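Local coordinates for pyridoxal phosphate homeostasis protein (Bifidobacterium adolescentis ATCC 15703, PDB 3CPG), which probably binds pyridoxal 5'-phosphate and takes part in keeping the cellular supply of this cofactor in balance, at residues L165-S170 with A181-I186. Residues are numbered along the deposited sequence; the frame is centred on the assembly and turned at random.
Sequences LEVNES and AHAIRI
With CG of Leu-165 anti to its own backbone nitrogen (chi1 169°) and chi2 at 58°, the two methyls of this leucine fork over helix 183-191, while Val-167 puts CG2 beside its backbone nitrogen, facing Ala-183. One branch of the fork, CD1, meets CG2 of Ile-186 at 3.8 Å, the two side chains crossing at about a right angle; the isoleucine's branch at CB keeps CG2 next to the helix backbone, where CD1 reaches it. The other, CD2, rests in van der Waals contact on Ala-183 O at 3.3 Å and more loosely on Ala-183 CB at 4.3 Å. Leucine suits this place because its branch point lies one carbon beyond CB, letting it touch two successive inward positions of the helix. Val-167 CG2 approaches Ala-183 CB at 4.0 Å; a lone methyl there lets the helix backbone come close to Val-167. Strand 161-166 and helix 183-191 belong to a beta-alpha-beta unit of the TIM barrel of the alanine racemase N-terminal family, the helix packing outside the sheet before strand 196-202. Leu-165 also touches Ala-187 and Ile-190 farther along, and helix 211-231 adds Leu-221 against Val-167 and Thr-224 against Ala-183. Asparagine suits the Asx turn at Asn-168 because its amide both accepts and donates: OD1 takes Ser-170 N (2.9 Å) and, on an in-plane lone pair, Ser-170 OG (2.7 Å), while Asn-168 ND2 gives to Glu-172 O.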
ATOM      1  N   LEU A 165       1.837   3.337   9.161  1.00  4.57           N
ATOM      2  CA  LEU A 165       0.991   3.217  10.340  1.00  4.86           C
ATOM      3  C   LEU A 165      -0.440   3.267   9.833  1.00  4.59           C
ATOM      4  O   LEU A 165      -0.864   4.250   9.218  1.00  3.60           O
ATOM      5  CB  LEU A 165       1.245   4.371  11.317  1.00  5.36           C
ATOM      6  CG  LEU A 165       0.238   4.520  12.465  1.00  4.87           C
ATOM      7  CD1 LEU A 165       0.180   3.236  13.295  1.00  4.90           C
ATOM      8  CD2 LEU A 165       0.642   5.707  13.330  1.00  7.34           C
ATOM      9  N   GLU A 166      -1.174   2.186  10.073  1.00  4.61           N
ATOM     10  CA  GLU A 166      -2.559   2.072   9.642  1.00  5.28           C
ATOM     11  C   GLU A 166      -3.445   2.708  10.697  1.00  5.29           C
ATOM     12  O   GLU A 166      -3.436   2.284  11.851  1.00  6.84           O
ATOM     13  CB  GLU A 166      -2.925   0.598   9.486  1.00  6.03           C
ATOM     14  CG  GLU A 166      -4.332   0.334   8.994  1.00  8.51           C
ATOM     15  CD  GLU A 166      -4.665  -1.143   9.031  1.00 12.14           C
ATOM     16  OE1 GLU A 166      -4.792  -1.697  10.143  1.00 19.48           O
ATOM     17  OE2 GLU A 166      -4.786  -1.750   7.952  1.00 17.97           O
ATOM     18  N   VAL A 167      -4.214   3.714  10.295  1.00  4.63           N
ATOM     19  CA  VAL A 167      -5.092   4.413  11.219  1.00  4.98           C
ATOM     20  C   VAL A 167      -6.556   4.149  10.894  1.00  5.98           C
ATOM     21  O   VAL A 167      -6.943   4.099   9.727  1.00  6.75           O
ATOM     22  CB  VAL A 167      -4.848   5.940  11.168  1.00  5.09           C
ATOM     23  CG1 VAL A 167      -5.725   6.644  12.196  1.00  4.40           C
ATOM     24  CG2 VAL A 167      -3.382   6.241  11.425  1.00  4.70           C
ATOM     25  N   ASN A 168      -7.362   3.983  11.936  1.00  5.19           N
ATOM     26  CA  ASN A 168      -8.789   3.736  11.766  1.00  6.11           C
ATOM     27  C   ASN A 168      -9.479   5.086  11.600  1.00  7.16           C
ATOM     28  O   ASN A 168      -9.567   5.861  12.551  1.00  7.62           O
ATOM     29  CB  ASN A 168      -9.346   3.014  12.997  1.00  8.47           C
ATOM     30  CG  ASN A 168     -10.839   2.739  12.897  1.00  8.83           C
ATOM     31  OD1 ASN A 168     -11.504   3.154  11.948  1.00  9.11           O
ATOM     32  ND2 ASN A 168     -11.374   2.040  13.891  1.00 11.75           N
ATOM     33  N   GLU A 169      -9.953   5.365  10.389  1.00  6.29           N
ATOM     34  CA  GLU A 169     -10.639   6.624  10.097  1.00  8.12           C
ATOM     35  C   GLU A 169     -12.112   6.367   9.781  1.00 10.21           C
ATOM     36  O   GLU A 169     -12.794   7.226   9.220  1.00 12.30           O
ATOM     37  CB  GLU A 169      -9.985   7.312   8.891  1.00  7.70           C
ATOM     38  CG  GLU A 169      -8.498   7.599   9.057  1.00  7.15           C
ATOM     39  CD  GLU A 169      -8.224   8.813   9.929  1.00  7.76           C
ATOM     40  OE1 GLU A 169      -9.175   9.319  10.564  1.00  8.33           O
ATOM     41  OE2 GLU A 169      -7.055   9.259   9.981  1.00  7.85           O
ATOM     42  N   SER A 170     -12.601   5.187  10.151  1.00 11.20           N
ATOM     43  CA  SER A 170     -13.984   4.808   9.866  1.00 13.07           C
ATOM     44  C   SER A 170     -15.014   5.371  10.834  1.00 15.00           C
ATOM     45  O   SER A 170     -16.195   5.467  10.498  1.00 14.97           O
ATOM     46  CB  SER A 170     -14.120   3.287   9.856  1.00 11.76           C
ATOM     47  OG  SER A 170     -14.052   2.769  11.175  1.00 14.18           O
ATOM     48  N   ALA A 181      -6.751   9.306  17.570  1.00 10.52           N
ATOM     49  CA  ALA A 181      -6.160  10.262  18.503  1.00 11.10           C
ATOM     50  C   ALA A 181      -4.766   9.853  18.970  1.00 12.20           C
ATOM     51  O   ALA A 181      -3.954  10.704  19.339  1.00 12.93           O
ATOM     52  CB  ALA A 181      -7.083  10.458  19.711  1.00 11.33           C
ATOM     53  N   HIS A 182      -4.483   8.553  18.946  1.00 11.91           N
ATOM     54  CA  HIS A 182      -3.183   8.052  19.377  1.00 12.11           C
ATOM     55  C   HIS A 182      -2.159   7.872  18.254  1.00 11.21           C
ATOM     56  O   HIS A 182      -1.020   7.499  18.519  1.00 11.41           O
ATOM     57  CB  HIS A 182      -3.354   6.717  20.116  1.00 14.80           C
ATOM     58  CG  HIS A 182      -4.099   6.830  21.410  1.00 18.50           C
ATOM     59  ND1 HIS A 182      -5.431   7.178  21.476  1.00 21.21           N
ATOM     60  CD2 HIS A 182      -3.698   6.641  22.690  1.00 20.95           C
ATOM     61  CE1 HIS A 182      -5.817   7.199  22.739  1.00 21.52           C
ATOM     62  NE2 HIS A 182      -4.784   6.876  23.496  1.00 21.22           N
ATOM     63  N   ALA A 183      -2.555   8.149  17.014  1.00  9.74           N
ATOM     64  CA  ALA A 183      -1.661   7.980  15.864  1.00  9.86           C
ATOM     65  C   ALA A 183      -0.286   8.635  15.984  1.00 10.32           C
ATOM     66  O   ALA A 183       0.725   8.008  15.678  1.00 10.15           O
ATOM     67  CB  ALA A 183      -2.344   8.473  14.592  1.00  9.39           C
ATOM     68  N   ILE A 184      -0.240   9.893  16.409  1.00  9.46           N
ATOM     69  CA  ILE A 184       1.042  10.581  16.528  1.00 11.40           C
ATOM     70  C   ILE A 184       1.964   9.886  17.523  1.00 11.02           C
ATOM     71  O   ILE A 184       3.137   9.649  17.231  1.00 10.88           O
ATOM     72  CB  ILE A 184       0.858  12.050  16.956  1.00 12.23           C
ATOM     73  CG1 ILE A 184      -0.020  12.783  15.942  1.00 14.06           C
ATOM     74  CG2 ILE A 184       2.216  12.731  17.060  1.00 13.94           C
ATOM     75  CD1 ILE A 184      -0.351  14.213  16.340  1.00 16.36           C
ATOM     76  N   ARG A 185       1.424   9.559  18.694  1.00 11.80           N
ATOM     77  CA  ARG A 185       2.180   8.888  19.750  1.00 12.96           C
ATOM     78  C   ARG A 185       2.730   7.546  19.267  1.00 12.43           C
ATOM     79  O   ARG A 185       3.897   7.226  19.486  1.00 12.12           O
ATOM     80  CB  ARG A 185       1.281   8.656  20.968  1.00 17.19           C
ATOM     81  CG  ARG A 185       1.963   7.939  22.126  1.00 23.05           C
ATOM     82  CD  ARG A 185       0.939   7.294  23.058  1.00 28.21           C
ATOM     83  NE  ARG A 185       0.170   6.251  22.378  1.00 32.61           N
ATOM     84  CZ  ARG A 185      -0.754   5.495  22.965  1.00 33.39           C
ATOM     85  NH1 ARG A 185      -1.033   5.661  24.250  1.00 35.58           N
ATOM     86  NH2 ARG A 185      -1.398   4.570  22.265  1.00 34.75           N
ATOM     87  N   ILE A 186       1.880   6.760  18.613  1.00  9.92           N
ATOM     88  CA  ILE A 186       2.284   5.453  18.102  1.00  9.35           C
ATOM     89  C   ILE A 186       3.363   5.593  17.034  1.00 10.13           C
ATOM     90  O   ILE A 186       4.330   4.830  17.012  1.00 10.13           O
ATOM     91  CB  ILE A 186       1.080   4.703  17.503  1.00  8.59           C
ATOM     92  CG1 ILE A 186       0.070   4.393  18.612  1.00  9.10           C
ATOM     93  CG2 ILE A 186       1.545   3.431  16.810  1.00 10.08           C
ATOM     94  CD1 ILE A 186      -1.268   3.869  18.117  1.00  9.33           C
TER